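Local coordinates for vacuolar protein sorting-associated protein 53 (Saccharomyces cerevisiae, PDB 3NS4) that takes part, as a subunit of the GARP tethering complex, in retrograde transport from endosomes to the late Golgi, and is represented here by its C-terminal helical domain, at residues Ile44-Pro49 against Phe154-Leu158; Ser58-Thr64 against Ala157-Trp163; Leu78-Lys82 against Ile115-Leu119; Lys120-Leu124 against Thr138-Asn144. The protein carries 2 engineered substitutions. The contacts are given in a common frame with arbitrary orientation. Numbering follows the deposited sequence.

Contact 1: Ile44-Pro49 against Phe154-Leu158; sequences IRLLQP and FVLAL
The end of helix 20-47 offers a hollow for Leu-158 of helix 149-159. Ile-44 to Leu-47 form the last turn of helix 20-47, tied by Gln-48 N to Ile-44 O at 2.7 Å; Gln-48 then leaves helical angles and, with Pro-49, runs extended (psi near 150°). Phe-154 to Leu-158 are fully helical. The CA atoms of Gln-48 and Leu-158 lie 5.2 Å apart, those of Pro-49 and Ala-157 6.6 Å. Leu-158, with m,t side-chain angles, is the bump: its CD2 sits 3.4 Å from Gln-48 CA, 3.8 Å from Leu-47 CB and 4.2 Å from Ile-44 CG2. Phe-154 (chi1 t) brings its ring tip beside the same turn, CZ being 3.5 Å from Ile-44 CG2, while Pro-49 CD and Gln-48 NE2 meet the ring edge. Pro-49 CG rests 4.0 Å from Ala-157 CB, where a small side chain leaves room. Such mainly apolar packing typifies the interior of an all-helical bundle. Helix 201-212 and Phe-197 enclose the Phe-154 side, and Leu-125 of helix 102-125 adjoins Leu-47 and Leu-158.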
loop_
_atom_site.group_PDB
_atom_site.type_symbol
_atom_site.label_atom_id
_atom_site.label_comp_id
_atom_site.label_asym_id
_atom_site.label_seq_id
_atom_site.Cartn_x
_atom_site.Cartn_y
_atom_site.Cartn_z
ATOM N N ILE A 44 -1.395 1.320 7.408
ATOM C CA ILE A 44 -0.145 0.764 7.852
ATOM C C ILE A 44 0.078 0.913 9.367
ATOM O O ILE A 44 0.494 -0.034 10.023
ATOM C CB ILE A 44 1.039 1.359 7.077
ATOM C CG1 ILE A 44 0.940 1.032 5.578
ATOM C CG2 ILE A 44 2.344 0.873 7.665
ATOM C CD1 ILE A 44 1.892 1.843 4.685
ATOM N N ARG A 45 -0.195 2.085 9.930
ATOM C CA ARG A 45 0.060 2.292 11.362
ATOM C C ARG A 45 -0.771 1.319 12.153
ATOM O O ARG A 45 -0.351 0.839 13.216
ATOM C CB ARG A 45 -0.214 3.724 11.823
ATOM C CG ARG A 45 0.761 4.709 11.209
ATOM C CD ARG A 45 0.546 6.203 11.552
ATOM N NE ARG A 45 1.597 6.972 10.859
ATOM C CZ ARG A 45 2.855 7.146 11.309
ATOM N NH1 ARG A 45 3.239 6.632 12.476
ATOM N NH2 ARG A 45 3.743 7.837 10.591
ATOM N N LEU A 46 -1.928 0.994 11.599
ATOM C CA LEU A 46 -2.831 0.102 12.249
ATOM C C LEU A 46 -2.276 -1.318 12.263
ATOM O O LEU A 46 -2.134 -1.959 13.348
ATOM C CB LEU A 46 -4.163 0.107 11.509
ATOM C CG LEU A 46 -5.174 -0.940 11.993
ATOM C CD1 LEU A 46 -5.752 -0.592 13.339
ATOM C CD2 LEU A 46 -6.284 -1.110 10.997
ATOM N N LEU A 47 -1.963 -1.789 11.065
ATOM C CA LEU A 47 -1.549 -3.136 10.893
ATOM C C LEU A 47 -0.096 -3.460 11.105
ATOM O O LEU A 47 0.238 -4.631 11.255
ATOM C CB LEU A 47 -1.887 -3.541 9.483
ATOM C CG LEU A 47 -3.370 -3.546 9.118
ATOM C CD1 LEU A 47 -3.483 -3.932 7.694
ATOM C CD2 LEU A 47 -4.163 -4.530 9.955
ATOM N N GLN A 48 0.784 -2.471 11.122
ATOM C CA GLN A 48 2.195 -2.810 11.173
ATOM C C GLN A 48 2.648 -3.393 12.498
ATOM O O GLN A 48 2.131 -3.035 13.567
ATOM C CB GLN A 48 3.062 -1.622 10.815
ATOM C CG GLN A 48 3.282 -0.709 11.970
ATOM C CD GLN A 48 3.990 0.544 11.577
ATOM O OE1 GLN A 48 3.448 1.622 11.754
ATOM N NE2 GLN A 48 5.177 0.420 10.993
ATOM N N PRO A 49 3.652 -4.279 12.421
ATOM C CA PRO A 49 4.258 -4.950 13.561
ATOM C C PRO A 49 4.978 -3.956 14.488
ATOM O O PRO A 49 5.469 -2.908 14.026
ATOM C CB PRO A 49 5.250 -5.919 12.902
ATOM C CG PRO A 49 5.623 -5.268 11.649
ATOM C CD PRO A 49 4.383 -4.559 11.173
ATOM N N PHE A 154 7.183 -6.190 3.930
ATOM C CA PHE A 154 6.357 -5.285 4.687
ATOM C C PHE A 154 4.928 -5.738 4.464
ATOM O O PHE A 154 4.171 -5.935 5.427
ATOM C CB PHE A 154 6.609 -3.859 4.254
ATOM C CG PHE A 154 6.140 -2.853 5.239
ATOM C CD1 PHE A 154 5.853 -3.237 6.558
ATOM C CD2 PHE A 154 6.088 -1.488 4.902
ATOM C CE1 PHE A 154 5.419 -2.286 7.519
ATOM C CE2 PHE A 154 5.665 -0.532 5.870
ATOM C CZ PHE A 154 5.325 -0.931 7.175
ATOM N N VAL A 155 4.583 -6.000 3.205
ATOM C CA VAL A 155 3.255 -6.502 2.925
ATOM C C VAL A 155 2.943 -7.717 3.797
ATOM O O VAL A 155 1.962 -7.704 4.540
ATOM C CB VAL A 155 3.108 -6.853 1.480
ATOM C CG1 VAL A 155 1.789 -7.525 1.235
ATOM C CG2 VAL A 155 3.206 -5.594 0.666
ATOM N N LEU A 156 3.788 -8.743 3.740
ATOM C CA LEU A 156 3.545 -9.957 4.525
ATOM C C LEU A 156 3.382 -9.691 6.039
ATOM O O LEU A 156 2.507 -10.258 6.716
ATOM C CB LEU A 156 4.667 -10.976 4.282
ATOM C CG LEU A 156 4.448 -12.371 4.880
ATOM C CD1 LEU A 156 3.174 -13.012 4.303
ATOM C CD2 LEU A 156 5.666 -13.234 4.611
ATOM N N ALA A 157 4.240 -8.829 6.569
ATOM C CA ALA A 157 4.134 -8.483 7.956
ATOM C C ALA A 157 2.781 -7.808 8.162
ATOM O O ALA A 157 2.063 -8.134 9.091
ATOM C CB ALA A 157 5.271 -7.575 8.353
ATOM N N LEU A 158 2.408 -6.902 7.264
ATOM C CA LEU A 158 1.136 -6.198 7.414
ATOM C C LEU A 158 -0.005 -7.185 7.396
ATOM O O LEU A 158 -0.976 -6.994 8.122
ATOM C CB LEU A 158 0.942 -5.088 6.373
ATOM C CG LEU A 158 1.947 -3.979 6.612
ATOM C CD1 LEU A 158 2.040 -3.063 5.455
ATOM C CD2 LEU A 158 1.573 -3.247 7.864
#

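Contact 2: Ser58-Thr64 against Ala157-Trp163; sequences SKRKFET and ALKGIPW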
loop_
_atom_site.group_PDB
_atom_site.type_symbol
_atom_site.label_atom_id
_atom_site.label_comp_id
_atom_site.label_asym_id
_atom_site.label_seq_id
_atom_site.Cartn_x
_atom_site.Cartn_y
_atom_site.Cartn_z
ATOM N N SER A 58 6.087 -10.081 21.034
ATOM C CA SER A 58 4.930 -10.567 20.271
ATOM C C SER A 58 4.054 -11.351 21.293
ATOM O O SER A 58 4.455 -11.416 22.461
ATOM C CB SER A 58 5.415 -11.447 19.118
ATOM O OG SER A 58 6.221 -10.683 18.237
ATOM N N LYS A 59 2.897 -11.954 20.960
ATOM C CA LYS A 59 2.191 -12.081 19.656
ATOM C C LYS A 59 1.883 -10.824 18.828
ATOM O O LYS A 59 2.044 -9.692 19.313
ATOM C CB LYS A 59 0.840 -12.794 19.893
ATOM C CG LYS A 59 0.938 -14.236 20.365
ATOM C CD LYS A 59 -0.432 -14.876 20.646
ATOM C CE LYS A 59 -0.232 -16.268 21.260
ATOM N NZ LYS A 59 -1.471 -16.841 21.857
ATOM N N ARG A 60 1.435 -11.051 17.581
ATOM C CA ARG A 60 0.988 -9.973 16.694
ATOM C C ARG A 60 -0.313 -9.390 17.229
ATOM O O ARG A 60 -1.167 -10.122 17.722
ATOM C CB ARG A 60 0.711 -10.464 15.270
ATOM C CG ARG A 60 1.899 -10.950 14.457
ATOM C CD ARG A 60 3.040 -9.932 14.314
ATOM N NE ARG A 60 2.574 -8.623 13.868
ATOM C CZ ARG A 60 2.366 -8.291 12.598
ATOM N NH1 ARG A 60 2.574 -9.179 11.629
ATOM N NH2 ARG A 60 1.916 -7.073 12.304
ATOM N N LYS A 61 -0.473 -8.078 17.105
ATOM C CA LYS A 61 -1.687 -7.388 17.531
ATOM C C LYS A 61 -2.975 -8.034 16.943
ATOM O O LYS A 61 -3.990 -8.078 17.629
ATOM C CB LYS A 61 -1.566 -5.898 17.179
ATOM C CG LYS A 61 -2.667 -4.963 17.699
ATOM C CD LYS A 61 -2.530 -3.573 17.037
ATOM C CE LYS A 61 -3.658 -2.594 17.416
ATOM N NZ LYS A 61 -3.582 -1.355 16.565
ATOM N N PHE A 62 -2.936 -8.532 15.700
ATOM C CA PHE A 62 -4.085 -9.220 15.080
ATOM C C PHE A 62 -3.753 -10.552 14.405
ATOM O O PHE A 62 -2.687 -10.685 13.804
ATOM C CB PHE A 62 -4.656 -8.395 13.956
ATOM C CG PHE A 62 -5.072 -7.017 14.343
ATOM C CD1 PHE A 62 -4.337 -5.918 13.904
ATOM C CD2 PHE A 62 -6.210 -6.804 15.119
ATOM C CE1 PHE A 62 -4.720 -4.634 14.235
ATOM C CE2 PHE A 62 -6.587 -5.517 15.468
ATOM C CZ PHE A 62 -5.848 -4.431 15.018
ATOM N N GLU A 63 -4.674 -11.518 14.464
ATOM C CA GLU A 63 -4.525 -12.779 13.728
ATOM C C GLU A 63 -4.771 -12.473 12.252
ATOM O O GLU A 63 -5.483 -11.518 11.930
ATOM C CB GLU A 63 -5.578 -13.798 14.164
ATOM C CG GLU A 63 -5.499 -14.324 15.609
ATOM C CD GLU A 63 -6.606 -15.359 15.928
ATOM O OE1 GLU A 63 -7.500 -15.599 15.066
ATOM O OE2 GLU A 63 -6.578 -15.933 17.048
ATOM N N THR A 64 -4.218 -13.275 11.345
ATOM C CA THR A 64 -4.414 -13.020 9.900
ATOM C C THR A 64 -5.890 -13.009 9.526
ATOM O O THR A 64 -6.278 -12.197 8.692
ATOM C CB THR A 64 -3.721 -14.057 8.982
ATOM O OG1 THR A 64 -4.081 -15.363 9.442
ATOM C CG2 THR A 64 -2.189 -13.902 8.970
ATOM N N ALA A 157 4.240 -8.829 6.569
ATOM C CA ALA A 157 4.134 -8.483 7.956
ATOM C C ALA A 157 2.781 -7.808 8.162
ATOM O O ALA A 157 2.063 -8.134 9.091
ATOM C CB ALA A 157 5.271 -7.575 8.353
ATOM N N LEU A 158 2.408 -6.902 7.264
ATOM C CA LEU A 158 1.136 -6.198 7.414
ATOM C C LEU A 158 -0.005 -7.185 7.396
ATOM O O LEU A 158 -0.976 -6.994 8.122
ATOM C CB LEU A 158 0.942 -5.088 6.373
ATOM C CG LEU A 158 1.947 -3.979 6.612
ATOM C CD1 LEU A 158 2.040 -3.063 5.455
ATOM C CD2 LEU A 158 1.573 -3.247 7.864
ATOM N N LYS A 159 0.120 -8.235 6.581
ATOM C CA LYS A 159 -0.891 -9.283 6.506
ATOM C C LYS A 159 -1.157 -9.960 7.857
ATOM O O LYS A 159 -2.198 -10.604 8.024
ATOM C CB LYS A 159 -0.531 -10.317 5.466
ATOM C CG LYS A 159 -0.958 -9.963 4.088
ATOM C CD LYS A 159 -0.753 -11.212 3.248
ATOM C CE LYS A 159 -1.882 -11.424 2.305
ATOM N NZ LYS A 159 -3.207 -11.444 3.014
ATOM N N GLY A 160 -0.224 -9.831 8.801
ATOM C CA GLY A 160 -0.448 -10.320 10.160
ATOM C C GLY A 160 0.287 -11.561 10.599
ATOM O O GLY A 160 0.146 -11.999 11.743
ATOM N N ILE A 161 1.070 -12.131 9.681
ATOM C CA ILE A 161 1.864 -13.362 9.889
ATOM C C ILE A 161 2.718 -13.201 11.155
ATOM O O ILE A 161 3.207 -12.112 11.436
ATOM C CB ILE A 161 2.755 -13.589 8.649
ATOM C CG1 ILE A 161 3.241 -14.989 8.555
ATOM C CG2 ILE A 161 3.997 -12.702 8.652
ATOM C CD1 ILE A 161 4.362 -15.088 7.542
ATOM N N PRO A 162 2.841 -14.256 11.971
ATOM C CA PRO A 162 3.730 -14.059 13.144
ATOM C C PRO A 162 5.195 -14.181 12.758
ATOM O O PRO A 162 5.503 -14.497 11.614
ATOM C CB PRO A 162 3.321 -15.176 14.102
ATOM C CG PRO A 162 2.655 -16.216 13.210
ATOM C CD PRO A 162 2.001 -15.465 12.091
ATOM N N TRP A 163 6.094 -13.900 13.691
ATOM C CA TRP A 163 7.545 -13.996 13.433
ATOM C C TRP A 163 8.065 -15.437 13.459
ATOM O O TRP A 163 8.928 -15.792 14.276
ATOM C CB TRP A 163 8.340 -13.115 14.414
ATOM C CG TRP A 163 8.048 -11.640 14.253
ATOM C CD1 TRP A 163 7.421 -10.799 15.151
ATOM C CD2 TRP A 163 8.340 -10.848 13.098
ATOM N NE1 TRP A 163 7.335 -9.531 14.623
ATOM C CE2 TRP A 163 7.881 -9.538 13.362
ATOM C CE3 TRP A 163 8.951 -11.120 11.860
ATOM C CZ2 TRP A 163 8.019 -8.499 12.431
ATOM C CZ3 TRP A 163 9.084 -10.082 10.937
ATOM C CH2 TRP A 163 8.625 -8.789 11.230
#
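Arg-60 shows how one guanidinium can gather the carbonyls at a helix end. Its NH1 donates to Ala-157 O at 2.8 Å and to Ile-161 O at 3.0 Å, and NH2 adds a weak bond to Ala-157 O at 3.4 Å; both oxygens lie at the guanidinium edge, near its plane. Ala-157 O also accepts Gly-160 N at 2.9 Å. Helix 149-159 finishes here in a Schellman motif, with Gly-160 at a positive phi of 107° where a side chain would jam against the preceding carbonyl oxygen. Lack of a side chain also lets the start of helix 64-87 come close, the CA atoms of Gly-160 and Thr-64 being 4.8 Å apart. Beyond the hydrogen bonds, Arg-60 CG packs 3.8 Å from Pro-162 CA, and Thr-64 CG2 lies 3.4 Å from Lys-159 O. At the far end the poorly ordered Ser-58, whose OG bonds to Ser-54 O, places that OG 3.3 Å from Trp-163 CD1, at the indole edge. Trp-163 also meets the rings of Phe-53 and Trp-168.

Contact 3: Leu78-Lys82 against Ile115-Leu119; sequences LELLK and IDQLL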
loop_
_atom_site.group_PDB
_atom_site.type_symbol
_atom_site.label_atom_id
_atom_site.label_comp_id
_atom_site.label_asym_id
_atom_site.label_seq_id
_atom_site.Cartn_x
_atom_site.Cartn_y
_atom_site.Cartn_z
ATOM N N LEU A 78 -13.116 2.378 1.178
ATOM C CA LEU A 78 -12.611 2.741 -0.114
ATOM C C LEU A 78 -13.741 3.140 -1.066
ATOM O O LEU A 78 -13.578 4.051 -1.887
ATOM C CB LEU A 78 -11.783 1.611 -0.688
ATOM C CG LEU A 78 -11.141 2.018 -2.010
ATOM C CD1 LEU A 78 -10.262 3.226 -1.791
ATOM C CD2 LEU A 78 -10.337 0.865 -2.580
ATOM N N GLU A 79 -14.887 2.466 -0.930
ATOM C CA GLU A 79 -16.039 2.759 -1.767
ATOM C C GLU A 79 -16.511 4.190 -1.499
ATOM O O GLU A 79 -16.662 4.977 -2.431
ATOM C CB GLU A 79 -17.146 1.715 -1.569
ATOM C CG GLU A 79 -18.431 1.979 -2.371
ATOM C CD GLU A 79 -18.194 2.131 -3.895
ATOM O OE1 GLU A 79 -17.437 1.312 -4.488
ATOM O OE2 GLU A 79 -18.781 3.073 -4.499
ATOM N N LEU A 80 -16.706 4.546 -0.231
ATOM C CA LEU A 80 -17.124 5.908 0.083
ATOM C C LEU A 80 -16.096 6.922 -0.430
ATOM O O LEU A 80 -16.455 8.015 -0.897
ATOM C CB LEU A 80 -17.323 6.099 1.571
ATOM C CG LEU A 80 -18.311 5.180 2.275
ATOM C CD1 LEU A 80 -18.174 5.342 3.763
ATOM C CD2 LEU A 80 -19.745 5.442 1.850
ATOM N N LEU A 81 -14.826 6.550 -0.374
ATOM C CA LEU A 81 -13.794 7.433 -0.821
ATOM C C LEU A 81 -13.892 7.683 -2.319
ATOM O O LEU A 81 -13.763 8.820 -2.808
ATOM C CB LEU A 81 -12.440 6.826 -0.499
ATOM C CG LEU A 81 -11.293 7.828 -0.674
ATOM C CD1 LEU A 81 -11.584 9.042 0.204
ATOM C CD2 LEU A 81 -9.943 7.197 -0.348
ATOM N N LYS A 82 -14.114 6.609 -3.050
ATOM C CA LYS A 82 -14.257 6.700 -4.468
ATOM C C LYS A 82 -15.367 7.731 -4.790
ATOM O O LYS A 82 -15.181 8.631 -5.619
ATOM C CB LYS A 82 -14.580 5.307 -5.015
ATOM C CG LYS A 82 -14.730 5.241 -6.520
ATOM C CD LYS A 82 -15.303 3.914 -6.917
ATOM C CE LYS A 82 -15.329 3.807 -8.418
ATOM N NZ LYS A 82 -15.616 2.421 -8.830
ATOM N N ILE A 115 -7.526 5.162 -6.528
ATOM C CA ILE A 115 -8.458 4.162 -6.061
ATOM C C ILE A 115 -7.975 2.753 -6.481
ATOM O O ILE A 115 -7.900 1.843 -5.639
ATOM C CB ILE A 115 -9.831 4.406 -6.641
ATOM C CG1 ILE A 115 -10.381 5.728 -6.139
ATOM C CG2 ILE A 115 -10.776 3.298 -6.249
ATOM C CD1 ILE A 115 -10.589 5.728 -4.640
ATOM N N ASP A 116 -7.626 2.571 -7.762
ATOM C CA ASP A 116 -7.133 1.268 -8.220
ATOM C C ASP A 116 -6.015 0.762 -7.303
ATOM O O ASP A 116 -6.057 -0.395 -6.828
ATOM C CB ASP A 116 -6.665 1.267 -9.689
ATOM C CG ASP A 116 -7.844 1.263 -10.732
ATOM O OD1 ASP A 116 -9.035 1.361 -10.344
ATOM O OD2 ASP A 116 -7.571 1.166 -11.965
ATOM N N GLN A 117 -5.055 1.624 -6.996
ATOM C CA GLN A 117 -3.948 1.156 -6.180
ATOM C C GLN A 117 -4.417 0.716 -4.815
ATOM O O GLN A 117 -4.080 -0.400 -4.340
ATOM C CB GLN A 117 -2.917 2.223 -6.010
ATOM C CG GLN A 117 -2.469 2.807 -7.305
ATOM C CD GLN A 117 -1.292 3.749 -7.108
ATOM O OE1 GLN A 117 -1.057 4.655 -7.926
ATOM N NE2 GLN A 117 -0.549 3.553 -6.004
ATOM N N LEU A 118 -5.203 1.582 -4.189
ATOM C CA LEU A 118 -5.726 1.247 -2.906
ATOM C C LEU A 118 -6.393 -0.130 -2.967
ATOM O O LEU A 118 -6.118 -1.041 -2.158
ATOM C CB LEU A 118 -6.692 2.339 -2.485
ATOM C CG LEU A 118 -5.960 3.638 -2.084
ATOM C CD1 LEU A 118 -6.928 4.698 -1.618
ATOM C CD2 LEU A 118 -4.916 3.358 -0.979
ATOM N N LEU A 119 -7.217 -0.286 -3.998
ATOM C CA LEU A 119 -7.976 -1.504 -4.186
ATOM C C LEU A 119 -7.032 -2.667 -4.213
ATOM O O LEU A 119 -7.196 -3.626 -3.484
ATOM C CB LEU A 119 -8.855 -1.432 -5.432
ATOM C CG LEU A 119 -9.866 -2.606 -5.582
ATOM C CD1 LEU A 119 -10.718 -2.893 -4.350
ATOM C CD2 LEU A 119 -10.803 -2.450 -6.801
#
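Leu-78 and Ile-115, with 89 and 77 Å² buried, carry most of this contact, and they illustrate how branched side chains fill the space between antiparallel helices. Both CA-to-CB bonds point toward the opposing segment, and the two CD1 methyls meet at 3.8 Å. Leu-78 does double duty. Its CD1 also touches Leu-118 CD1 at 3.6 Å, while its CD2 reaches across to the backbone, 3.6 Å from Leu-119 N, and lies 4.0 Å from Leu-119 CB. The segments belong to helices 64-87 and 102-125, consecutive in the chain and part of the long helical bundle of this C-terminal domain; locally they run antiparallel at 178°, with axes 10.8 Å apart. The nearest CA atoms, of Lys-82 and Ile-115, are 6.5 Å apart, side chains filling the gap. Ile-115, in an m,m rotamer, extends its CD1 to 3.8 Å from Lys-82 CA and 4.0 Å from Lys-82 CB; the charged end of that lysine leads away from the interface. Leu-118, third in buried area, adds a further methyl contact, CD1 to Leu-81 CD2 at 4.1 Å. Leu-81 and Leu-118 both also touch Phe-39 of helix 20-47, which brings a third helix against this seam.

Contact 4: Lys120-Leu124 against Thr138-Asn144; sequences KFIKL and TYSKLTN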
loop_
_atom_site.group_PDB
_atom_site.type_symbol
_atom_site.label_atom_id
_atom_site.label_comp_id
_atom_site.label_asym_id
_atom_site.label_seq_id
_atom_site.Cartn_x
_atom_site.Cartn_y
_atom_site.Cartn_z
ATOM N N LYS A 120 -5.995 -2.557 -4.995
ATOM C CA LYS A 120 -5.085 -3.657 -5.028
ATOM C C LYS A 120 -4.453 -3.915 -3.676
ATOM O O LYS A 120 -4.372 -5.047 -3.200
ATOM C CB LYS A 120 -4.019 -3.376 -6.062
ATOM C CG LYS A 120 -4.565 -3.469 -7.460
ATOM C CD LYS A 120 -3.612 -2.846 -8.415
ATOM C CE LYS A 120 -4.037 -3.138 -9.815
ATOM N NZ LYS A 120 -3.004 -2.522 -10.657
ATOM N N PHE A 121 -4.024 -2.849 -3.049
ATOM C CA PHE A 121 -3.405 -3.003 -1.789
ATOM C C PHE A 121 -4.290 -3.759 -0.835
ATOM O O PHE A 121 -3.855 -4.720 -0.192
ATOM C CB PHE A 121 -3.154 -1.643 -1.232
ATOM C CG PHE A 121 -2.545 -1.663 0.105
ATOM C CD1 PHE A 121 -1.503 -2.546 0.389
ATOM C CD2 PHE A 121 -2.966 -0.764 1.079
ATOM C CE1 PHE A 121 -0.915 -2.574 1.643
ATOM C CE2 PHE A 121 -2.380 -0.775 2.344
ATOM C CZ PHE A 121 -1.340 -1.680 2.621
ATOM N N ILE A 122 -5.537 -3.331 -0.729
ATOM C CA ILE A 122 -6.469 -4.005 0.169
ATOM C C ILE A 122 -6.715 -5.439 -0.259
ATOM O O ILE A 122 -6.686 -6.341 0.591
ATOM C CB ILE A 122 -7.801 -3.294 0.202
ATOM C CG1 ILE A 122 -7.610 -1.896 0.782
ATOM C CG2 ILE A 122 -8.837 -4.103 1.004
ATOM C CD1 ILE A 122 -8.696 -0.965 0.341
ATOM N N LYS A 123 -6.974 -5.654 -1.560
ATOM C CA LYS A 123 -7.227 -7.016 -2.068
ATOM C C LYS A 123 -6.093 -7.916 -1.608
ATOM O O LYS A 123 -6.295 -9.085 -1.222
ATOM C CB LYS A 123 -7.351 -7.074 -3.601
ATOM C CG LYS A 123 -8.737 -6.799 -4.146
ATOM C CD LYS A 123 -8.872 -7.172 -5.648
ATOM C CE LYS A 123 -10.383 -7.163 -6.021
ATOM N NZ LYS A 123 -10.765 -7.097 -7.471
ATOM N N LEU A 124 -4.907 -7.330 -1.603
ATOM C CA LEU A 124 -3.739 -8.052 -1.218
ATOM C C LEU A 124 -3.760 -8.347 0.246
ATOM O O LEU A 124 -3.496 -9.462 0.625
ATOM C CB LEU A 124 -2.501 -7.273 -1.573
ATOM C CG LEU A 124 -1.189 -8.016 -1.435
ATOM C CD1 LEU A 124 -1.154 -9.281 -2.290
ATOM C CD2 LEU A 124 -0.059 -7.074 -1.839
ATOM N N THR A 138 -1.089 -14.267 -6.649
ATOM C CA THR A 138 -1.819 -13.055 -6.434
ATOM C C THR A 138 -0.876 -11.882 -6.058
ATOM O O THR A 138 -1.133 -10.726 -6.453
ATOM C CB THR A 138 -3.017 -13.243 -5.461
ATOM O OG1 THR A 138 -2.581 -13.033 -4.132
ATOM C CG2 THR A 138 -3.676 -14.642 -5.605
ATOM N N TYR A 139 0.216 -12.161 -5.340
ATOM C CA TYR A 139 1.162 -11.090 -4.995
ATOM C C TYR A 139 1.748 -10.456 -6.271
ATOM O O TYR A 139 1.756 -9.221 -6.435
ATOM C CB TYR A 139 2.278 -11.575 -4.076
ATOM C CG TYR A 139 3.220 -10.472 -3.740
ATOM C CD1 TYR A 139 3.111 -9.785 -2.530
ATOM C CD2 TYR A 139 4.195 -10.068 -4.636
ATOM C CE1 TYR A 139 3.970 -8.716 -2.212
ATOM C CE2 TYR A 139 5.052 -8.998 -4.324
ATOM C CZ TYR A 139 4.917 -8.333 -3.106
ATOM O OH TYR A 139 5.749 -7.301 -2.805
ATOM N N SER A 140 2.209 -11.286 -7.198
ATOM C CA SER A 140 2.778 -10.737 -8.420
ATOM C C SER A 140 1.687 -10.096 -9.271
ATOM O O SER A 140 1.941 -9.077 -9.938
ATOM C CB SER A 140 3.459 -11.811 -9.208
ATOM O OG SER A 140 2.519 -12.838 -9.400
ATOM N N LYS A 141 0.484 -10.672 -9.255
ATOM C CA LYS A 141 -0.600 -10.067 -9.999
ATOM C C LYS A 141 -0.880 -8.655 -9.490
ATOM O O LYS A 141 -0.997 -7.693 -10.268
ATOM C CB LYS A 141 -1.901 -10.848 -9.826
ATOM C CG LYS A 141 -3.035 -10.277 -10.714
ATOM C CD LYS A 141 -4.433 -10.917 -10.560
ATOM C CE LYS A 141 -5.180 -10.429 -9.323
ATOM N NZ LYS A 141 -6.600 -10.876 -9.298
ATOM N N LEU A 142 -0.983 -8.536 -8.168
ATOM C CA LEU A 142 -1.419 -7.291 -7.588
ATOM C C LEU A 142 -0.345 -6.241 -7.478
ATOM O O LEU A 142 -0.671 -5.085 -7.247
ATOM C CB LEU A 142 -2.151 -7.518 -6.255
ATOM C CG LEU A 142 -3.465 -8.322 -6.257
ATOM C CD1 LEU A 142 -4.099 -8.425 -4.874
ATOM C CD2 LEU A 142 -4.477 -7.723 -7.202
ATOM N N THR A 143 0.927 -6.593 -7.643
ATOM C CA THR A 143 1.978 -5.563 -7.535
ATOM C C THR A 143 2.697 -5.389 -8.861
ATOM O O THR A 143 3.761 -4.764 -8.918
ATOM C CB THR A 143 3.022 -5.964 -6.514
ATOM O OG1 THR A 143 3.568 -7.233 -6.894
ATOM C CG2 THR A 143 2.404 -6.090 -5.161
ATOM N N ASN A 144 2.115 -5.962 -9.915
ATOM C CA ASN A 144 2.737 -5.979 -11.237
ATOM C C ASN A 144 4.167 -6.524 -11.203
ATOM O O ASN A 144 5.090 -5.873 -11.672
ATOM C CB ASN A 144 2.641 -4.606 -11.927
ATOM C CG ASN A 144 1.179 -4.180 -12.167
ATOM O OD1 ASN A 144 0.477 -4.717 -13.037
ATOM N ND2 ASN A 144 0.719 -3.218 -11.382
#
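This is antiparallel helix-to-helix packing within the helical bundle, joining the C-terminal part of helix 102-125 to the last turns of helix 132-142, the next helix along the chain. The two thus form a helical hairpin: their segment axes run at 173° and approach to 10.1 Å. Two leucines do most of the filling, Leu-142 the larger part. Leu-142 points toward the other helix and has 108 Å² covered; its CD1 lies 3.5 Å from Leu-124 N, 3.8 Å from Leu-124 CB, 3.7 Å from Lys-123 CB and 3.8 Å from Lys-120 O, so the methyl is lodged against a full turn of the opposing backbone. Leu-124 answers from the other side. Its CD1 comes 4.0 Å from Tyr-139 CA, while its CD2 is 4.2 Å from Tyr-139 CD1 and 4.3 Å from Thr-143 CG2. Helix 149-159 joins in, with Val-155 touching Leu-124 and Trp-152 meeting Tyr-139 edge-to-face. Toward solvent the character changes: the aliphatic part of Lys-120 lies along Leu-142, CG to CD2 being 4.3 Å, and the end of Lys-123 leads away. Thr-143 turns its hydroxyl back toward the chain before it, OG1 donating to Tyr-139 O at 2.7 Å.

Overall arrangement
Burial and chemistry go together across these four sites. Contacts 1 and 3 are buried and mainly apolar, despite Gln-48 and Lys-82, whereas contact 4 combines a leucine interior with a lysine-lined margin, and contact 2, farthest from the centre of the chain, relies on hydrogen bonds from a loop arginine to main-chain carbonyls. Contacts 1 and 2 share Ala-157 and Leu-158 of helix 149-159, their centres about 8 Å apart; contacts 3 and 4 use successive turns of helix 102-125 and meet where Leu-78 CD2 lies 3.8 Å from Ile-122 CD1. Both antiparallel pairings are nested within the loops closed by contacts 1 and 2. Val-155 CG1, 3.6 Å from Leu-124 CD2, connects contact 1 with contact 4.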